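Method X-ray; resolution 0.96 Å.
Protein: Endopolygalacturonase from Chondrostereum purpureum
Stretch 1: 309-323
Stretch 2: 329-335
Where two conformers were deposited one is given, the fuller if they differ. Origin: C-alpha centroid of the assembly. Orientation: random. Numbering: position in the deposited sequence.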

ATOM      1  N   TRP A 309       4.484   7.422 -22.365  1.00 11.01           N
ATOM      2  CA  TRP A 309       4.876   8.189 -21.188  1.00 11.58           C
ATOM      3  C   TRP A 309       4.800   9.695 -21.480  1.00 11.34           C
ATOM      4  O   TRP A 309       5.444  10.521 -20.844  1.00 11.88           O
ATOM      5  CB  TRP A 309       6.303   7.810 -20.756  1.00 12.40           C
ATOM      6  CG  TRP A 309       6.336   6.455 -20.084  1.00 12.01           C
ATOM      7  CD1 TRP A 309       5.429   5.420 -20.136  1.00 11.72           C
ATOM      8  CD2 TRP A 309       7.393   6.022 -19.190  1.00 12.75           C
ATOM      9  NE1 TRP A 309       5.857   4.360 -19.330  1.00 12.45           N
ATOM     10  CE2 TRP A 309       7.050   4.720 -18.752  1.00 12.57           C
ATOM     11  CE3 TRP A 309       8.578   6.620 -18.745  1.00 14.69           C
ATOM     12  CZ2 TRP A 309       7.905   4.018 -17.852  1.00 13.88           C
ATOM     13  CZ3 TRP A 309       9.392   5.917 -17.863  1.00 16.83           C
ATOM     14  CH2 TRP A 309       9.046   4.625 -17.434  1.00 15.41           C
ATOM     15  N   SER A 310       3.878  10.071 -22.406  1.00 11.82           N
ATOM     16  CA  SER A 310       3.822  11.464 -22.864  1.00 12.00           C
ATOM     17  C   SER A 310       3.545  12.427 -21.778  1.00 11.70           C
ATOM     18  O   SER A 310       3.986  13.580 -21.874  1.00 13.26           O
ATOM     19  CB  SER A 310       2.733  11.556 -23.962  1.00 13.35           C
ATOM     20  OG  SER A 310       1.448  11.122 -23.441  0.67 15.70           O
ATOM     21  N   GLN A 311       2.795  12.029 -20.728  1.00 11.76           N
ATOM     22  CA  GLN A 311       2.411  12.990 -19.681  1.00 12.66           C
ATOM     23  C   GLN A 311       3.346  12.980 -18.472  1.00 12.40           C
ATOM     24  O   GLN A 311       3.059  13.666 -17.481  1.00 13.33           O
ATOM     25  CB  GLN A 311       0.948  12.754 -19.257  1.00 12.98           C
ATOM     26  CG  GLN A 311      -0.032  13.127 -20.416  1.00 14.55           C
ATOM     27  CD  GLN A 311       0.006  14.635 -20.659  1.00 15.86           C
ATOM     28  OE1 GLN A 311       0.798  15.132 -21.435  1.00 20.80           O
ATOM     29  NE2 GLN A 311      -0.804  15.377 -19.950  1.00 19.04           N
ATOM     30  N   LEU A 312       4.484  12.272 -18.567  1.00 12.36           N
ATOM     31  CA  LEU A 312       5.458  12.296 -17.465  1.00 12.37           C
ATOM     32  C   LEU A 312       6.458  13.426 -17.653  1.00 12.33           C
ATOM     33  O   LEU A 312       7.082  13.540 -18.731  1.00 13.20           O
ATOM     34  CB  LEU A 312       6.212  10.950 -17.456  1.00 12.91           C
ATOM     35  CG  LEU A 312       7.300  10.802 -16.418  1.00 13.22           C
ATOM     36  CD1 LEU A 312       6.706  10.934 -14.974  1.00 14.50           C
ATOM     37  CD2 LEU A 312       8.048   9.469 -16.573  1.00 15.45           C
ATOM     38  N   THR A 313       6.689  14.176 -16.600  1.00 12.44           N
ATOM     39  CA  THR A 313       7.807  15.154 -16.540  1.00 12.56           C
ATOM     40  C   THR A 313       8.562  14.887 -15.234  1.00 13.14           C
ATOM     41  O   THR A 313       7.927  14.977 -14.178  1.00 14.90           O
ATOM     42  CB  THR A 313       7.326  16.607 -16.614  1.00 14.42           C
ATOM     43  OG1 THR A 313       6.621  16.813 -17.833  1.00 15.96           O
ATOM     44  CG2 THR A 313       8.519  17.550 -16.479  1.00 16.11           C
ATOM     45  N   VAL A 314       9.835  14.600 -15.324  1.00 12.70           N
ATOM     46  CA  VAL A 314      10.666  14.416 -14.133  1.00 12.92           C
ATOM     47  C   VAL A 314      11.837  15.409 -14.225  1.00 12.67           C
ATOM     48  O   VAL A 314      12.501  15.445 -15.277  1.00 13.94           O
ATOM     49  CB  VAL A 314      11.208  12.981 -13.996  1.00 12.66           C
ATOM     50  CG1 VAL A 314      11.895  12.806 -12.613  1.00 13.14           C
ATOM     51  CG2 VAL A 314      10.113  11.929 -14.170  1.00 13.38           C
ATOM     52  N   THR A 315      12.063  16.159 -13.162  1.00 13.45           N
ATOM     53  CA  THR A 315      13.122  17.165 -13.111  1.00 13.51           C
ATOM     54  C   THR A 315      13.915  17.005 -11.792  1.00 13.44           C
ATOM     55  O   THR A 315      13.459  16.389 -10.850  1.00 13.98           O
ATOM     56  CB  THR A 315      12.546  18.592 -13.222  1.00 14.84           C
ATOM     57  OG1 THR A 315      11.596  18.801 -12.149  1.00 16.16           O
ATOM     58  CG2 THR A 315      11.865  18.823 -14.594  1.00 17.31           C
ATOM     59  N   GLY A 316      15.115  17.607 -11.838  1.00 14.10           N
ATOM     60  CA  GLY A 316      16.024  17.529 -10.699  1.00 14.18           C
ATOM     61  C   GLY A 316      17.036  16.374 -10.858  1.00 13.51           C
ATOM     62  O   GLY A 316      16.921  15.520 -11.754  1.00 13.74           O
ATOM     63  N   GLY A 317      17.995  16.316  -9.927  1.00 14.12           N
ATOM     64  CA  GLY A 317      18.853  15.142  -9.841  1.00 14.57           C
ATOM     65  C   GLY A 317      19.608  14.885 -11.125  1.00 14.15           C
ATOM     66  O   GLY A 317      20.041  15.813 -11.849  1.00 15.33           O
ATOM     67  N   LYS A 318      19.841  13.600 -11.401  1.00 14.30           N
ATOM     68  CA  LYS A 318      20.614  13.156 -12.562  1.00 14.67           C
ATOM     69  C   LYS A 318      19.822  12.140 -13.357  1.00 14.45           C
ATOM     70  O   LYS A 318      18.844  11.541 -12.899  1.00 13.97           O
ATOM     71  CB  LYS A 318      21.933  12.551 -12.136  1.00 17.03           C
ATOM     72  CG  LYS A 318      21.814  11.226 -11.416  1.00 17.45           C
ATOM     73  CD  LYS A 318      23.169  10.639 -11.050  1.00 22.50           C
ATOM     74  CE  LYS A 318      23.065   9.343 -10.300  1.00 27.43           C
ATOM     75  NZ  LYS A 318      24.412   8.842  -9.907  1.00 31.96           N
ATOM     76  N   ALA A 319      20.243  11.952 -14.612  1.00 15.23           N
ATOM     77  CA  ALA A 319      19.614  10.960 -15.461  1.00 15.32           C
ATOM     78  C   ALA A 319      19.853   9.560 -14.956  1.00 14.41           C
ATOM     79  O   ALA A 319      20.938   9.240 -14.500  1.00 15.72           O
ATOM     80  CB  ALA A 319      20.260  11.055 -16.871  1.00 17.94           C
ATOM     81  N   GLY A 320      18.868   8.702 -15.118  1.00 14.66           N
ATOM     82  CA  GLY A 320      19.041   7.254 -14.889  1.00 15.03           C
ATOM     83  C   GLY A 320      19.347   6.538 -16.203  1.00 14.86           C
ATOM     84  O   GLY A 320      19.936   7.130 -17.134  1.00 15.48           O
ATOM     85  N   THR A 321      18.998   5.252 -16.232  1.00 13.74           N
ATOM     86  CA  THR A 321      19.266   4.423 -17.413  1.00 14.10           C
ATOM     87  C   THR A 321      17.977   3.732 -17.820  1.00 13.45           C
ATOM     88  O   THR A 321      17.131   3.376 -16.991  1.00 12.91           O
ATOM     89  CB  THR A 321      20.356   3.381 -17.120  1.00 14.83           C
ATOM     90  OG1 THR A 321      20.033   2.585 -15.959  1.00 15.74           O
ATOM     91  CG2 THR A 321      21.716   4.063 -16.849  1.00 17.81           C
ATOM     92  N   ILE A 322      17.851   3.518 -19.152  1.00 13.96           N
ATOM     93  CA  ILE A 322      16.671   2.856 -19.711  1.00 13.48           C
ATOM     94  C   ILE A 322      17.099   1.604 -20.447  1.00 13.19           C
ATOM     95  O   ILE A 322      17.797   1.673 -21.479  1.00 15.60           O
ATOM     96  CB  ILE A 322      15.910   3.763 -20.693  1.00 15.28           C
ATOM     97  CG1 ILE A 322      15.473   5.104 -20.084  1.00 15.93           C
ATOM     98  CG2 ILE A 322      14.715   2.988 -21.314  1.00 15.71           C
ATOM     99  CD1 ILE A 322      14.470   4.900 -18.994  1.00 15.88           C
ATOM    100  N   LYS A 323      16.644   0.463 -19.952  1.00 12.65           N
ATOM    101  CA  LYS A 323      16.843  -0.862 -20.552  1.00 12.50           C
ATOM    102  C   LYS A 323      15.433  -1.429 -20.574  1.00 12.09           C
ATOM    103  O   LYS A 323      14.967  -2.035 -19.592  1.00 12.64           O
ATOM    104  CB  LYS A 323      17.830  -1.687 -19.730  1.00 13.77           C
ATOM    105  CG  LYS A 323      19.221  -1.091 -19.818  1.00 17.79           C
ATOM    106  CD  LYS A 323      20.217  -2.034 -19.144  1.00 24.23           C
ATOM    107  CE  LYS A 323      21.597  -1.375 -19.005  1.00 30.09           C
ATOM    108  NZ  LYS A 323      22.524  -2.406 -18.460  1.00 35.69           N
ATOM    109  N   ILE A 329       9.363   2.956 -25.138  1.00 12.75           N
ATOM    110  CA  ILE A 329       8.871   4.052 -24.301  1.00 13.23           C
ATOM    111  C   ILE A 329       8.880   5.341 -25.101  1.00 14.47           C
ATOM    112  O   ILE A 329       9.929   5.739 -25.657  1.00 18.82           O
ATOM    113  CB  ILE A 329       9.721   4.178 -23.009  1.00 14.22           C
ATOM    114  CG1 ILE A 329       9.778   2.861 -22.243  1.00 15.45           C
ATOM    115  CG2 ILE A 329       9.184   5.343 -22.207  1.00 18.27           C
ATOM    116  CD1 ILE A 329      10.648   2.839 -21.022  1.00 18.29           C
ATOM    117  N   THR A 330       7.739   5.997 -25.238  0.64 13.72           N
ATOM    118  CA  THR A 330       7.554   7.280 -25.951  0.64 16.94           C
ATOM    119  C   THR A 330       7.307   8.345 -24.884  0.64 15.23           C
ATOM    120  O   THR A 330       6.335   8.254 -24.145  0.64 14.68           O
ATOM    121  CB  THR A 330       6.290   7.201 -26.852  0.64 23.20           C
ATOM    122  OG1 THR A 330       6.467   6.238 -27.858  0.64 21.75           O
ATOM    123  CG2 THR A 330       6.037   8.507 -27.576  0.64 24.08           C
ATOM    124  N   GLY A 331       8.180   9.319 -24.652  0.64 22.29           N
ATOM    125  CA  GLY A 331       8.240  10.210 -23.406  0.64 20.39           C
ATOM    126  C   GLY A 331       7.405  11.352 -23.893  0.64 19.12           C
ATOM    127  O   GLY A 331       6.951  11.295 -25.097  0.64 23.20           O
ATOM    128  N   GLY A 332       7.179  12.401 -23.172  0.64 16.29           N
ATOM    129  CA  GLY A 332       7.664  12.617 -21.830  0.64 16.00           C
ATOM    130  C   GLY A 332       8.964  13.375 -21.775  0.64 14.29           C
ATOM    131  O   GLY A 332       9.681  13.487 -22.776  0.64 17.73           O
ATOM    132  N   GLN A 333       9.271  13.888 -20.589  1.00 13.56           N
ATOM    133  CA  GLN A 333      10.482  14.633 -20.357  1.00 14.28           C
ATOM    134  C   GLN A 333      11.124  14.085 -19.087  1.00 14.22           C
ATOM    135  O   GLN A 333      10.565  14.235 -18.012  1.00 16.95           O
ATOM    136  CB  GLN A 333      10.177  16.134 -20.206  1.00 15.60           C
ATOM    137  CG  GLN A 333      11.392  16.951 -19.872  1.00 23.30           C
ATOM    138  CD  GLN A 333      11.077  18.390 -19.453  1.00 33.92           C
ATOM    139  OE1 GLN A 333      10.215  19.072 -20.037  1.00 42.00           O
ATOM    140  NE2 GLN A 333      11.825  18.823 -18.412  1.00 33.03           N
ATOM    141  N   TYR A 334      12.282  13.476 -19.184  1.00 14.12           N
ATOM    142  CA  TYR A 334      12.965  12.891 -18.038  1.00 14.40           C
ATOM    143  C   TYR A 334      14.401  12.464 -18.316  1.00 14.80           C
ATOM    144  O   TYR A 334      15.138  12.218 -17.327  1.00 15.27           O
ATOM    145  CB  TYR A 334      12.215  11.604 -17.519  1.00 15.20           C
ATOM    146  CG  TYR A 334      12.160  10.522 -18.560  0.63 14.27           C
ATOM    147  CD1 TYR A 334      13.125   9.535 -18.754  0.63 14.18           C
ATOM    148  CD2 TYR A 334      11.075  10.533 -19.478  0.63 14.07           C
ATOM    149  CE1 TYR A 334      13.039   8.559 -19.760  0.63 15.04           C
ATOM    150  CE2 TYR A 334      10.988   9.588 -20.485  0.63 15.13           C
ATOM    151  CZ  TYR A 334      11.978   8.605 -20.611  0.63 15.03           C
ATOM    152  OH  TYR A 334      11.889   7.662 -21.607  0.63 16.90           O
ATOM    153  N   LEU A 335      14.845  12.391 -19.540  1.00 16.47           N
ATOM    154  CA  LEU A 335      16.197  11.884 -19.895  1.00 17.05           C
ATOM    155  C   LEU A 335      17.266  12.889 -19.461  1.00 18.55           C
ATOM    156  O   LEU A 335      18.417  12.481 -19.484  1.00 21.15           O
ATOM    157  CB  LEU A 335      16.275  11.597 -21.371  1.00 19.35           C
ATOM    158  CG  LEU A 335      15.450  10.423 -21.876  1.00 18.73           C
ATOM    159  CD1 LEU A 335      15.546  10.475 -23.420  1.00 23.43           C
ATOM    160  CD2 LEU A 335      15.990   9.114 -21.324  1.00 22.42           C
ATOM    161  OXT LEU A 335      16.990  14.038 -19.107  1.00 19.01           O
TER
HETATM  162  O   HOH W   1       7.075  18.588 -19.864  1.00 40.70           O
HETATM  163  O   HOH W   2      13.799  16.882 -17.154  1.00 24.71           O
HETATM  164  O   HOH W   3      16.297   9.891 -16.129  1.00 14.21           O

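The apolar centre of the contact is built around Trp 309, Ile 329 and Tyr 334. Ile 329 lays its CG2 over one face of the indole, 3.6 Å from Trp 309 CD2 and 3.9 Å from the centroid of the five-membered ring, close enough to the ring normal for a CH-pi interaction. Tyr 334 lies near the plane of the indole, so the edge of Trp 309 is directed at the phenol face: the six-membered rings are 5.9 Å apart at their centroids, with planes inclined at 61°, and Trp 309 CE3 lies 4.2 Å from Tyr 334 CE2. Ile 322 adds to this cluster, its CD1 lying 4.0 Å from Tyr 334 CE1 and its CG2 4.1 Å from Ile 329 CD1. Val 314 packs closer to the tyrosine backbone, with its CB 3.9 Å from Tyr 334 CB.

Backbone pairing holds the chains in parallel register, Thr 313 opposite Gln 333. Gln 333 N donates to Leu 312 O (2.9 Å) and Gln 333 O accepts from Val 314 N (2.8 Å), both nearly straight, so one residue is clasped through both its peptide groups. At the start of the type I turn from Trp 309 to Leu 312, Trp 309 N donates to Thr 330 O at 2.7 Å. Gly 332, preceded by a cis peptide bond, passes close to this turn: its CA is 3.2 Å from Trp 309 O, and a CB there would clash with that oxygen.

At the polar edge, Thr 313 and Gln 333 project from the same face of the sheet, Thr 313 CG2 lying 4.0 Å from Gln 333 CD. One water donates to both Thr 313 OG1 and Gln 333 OE1; another accepts from Gln 333 NE2 and donates to Val 314 O. A third links Gly 320 N to Tyr 334 O, extending the contact beyond the paired strands.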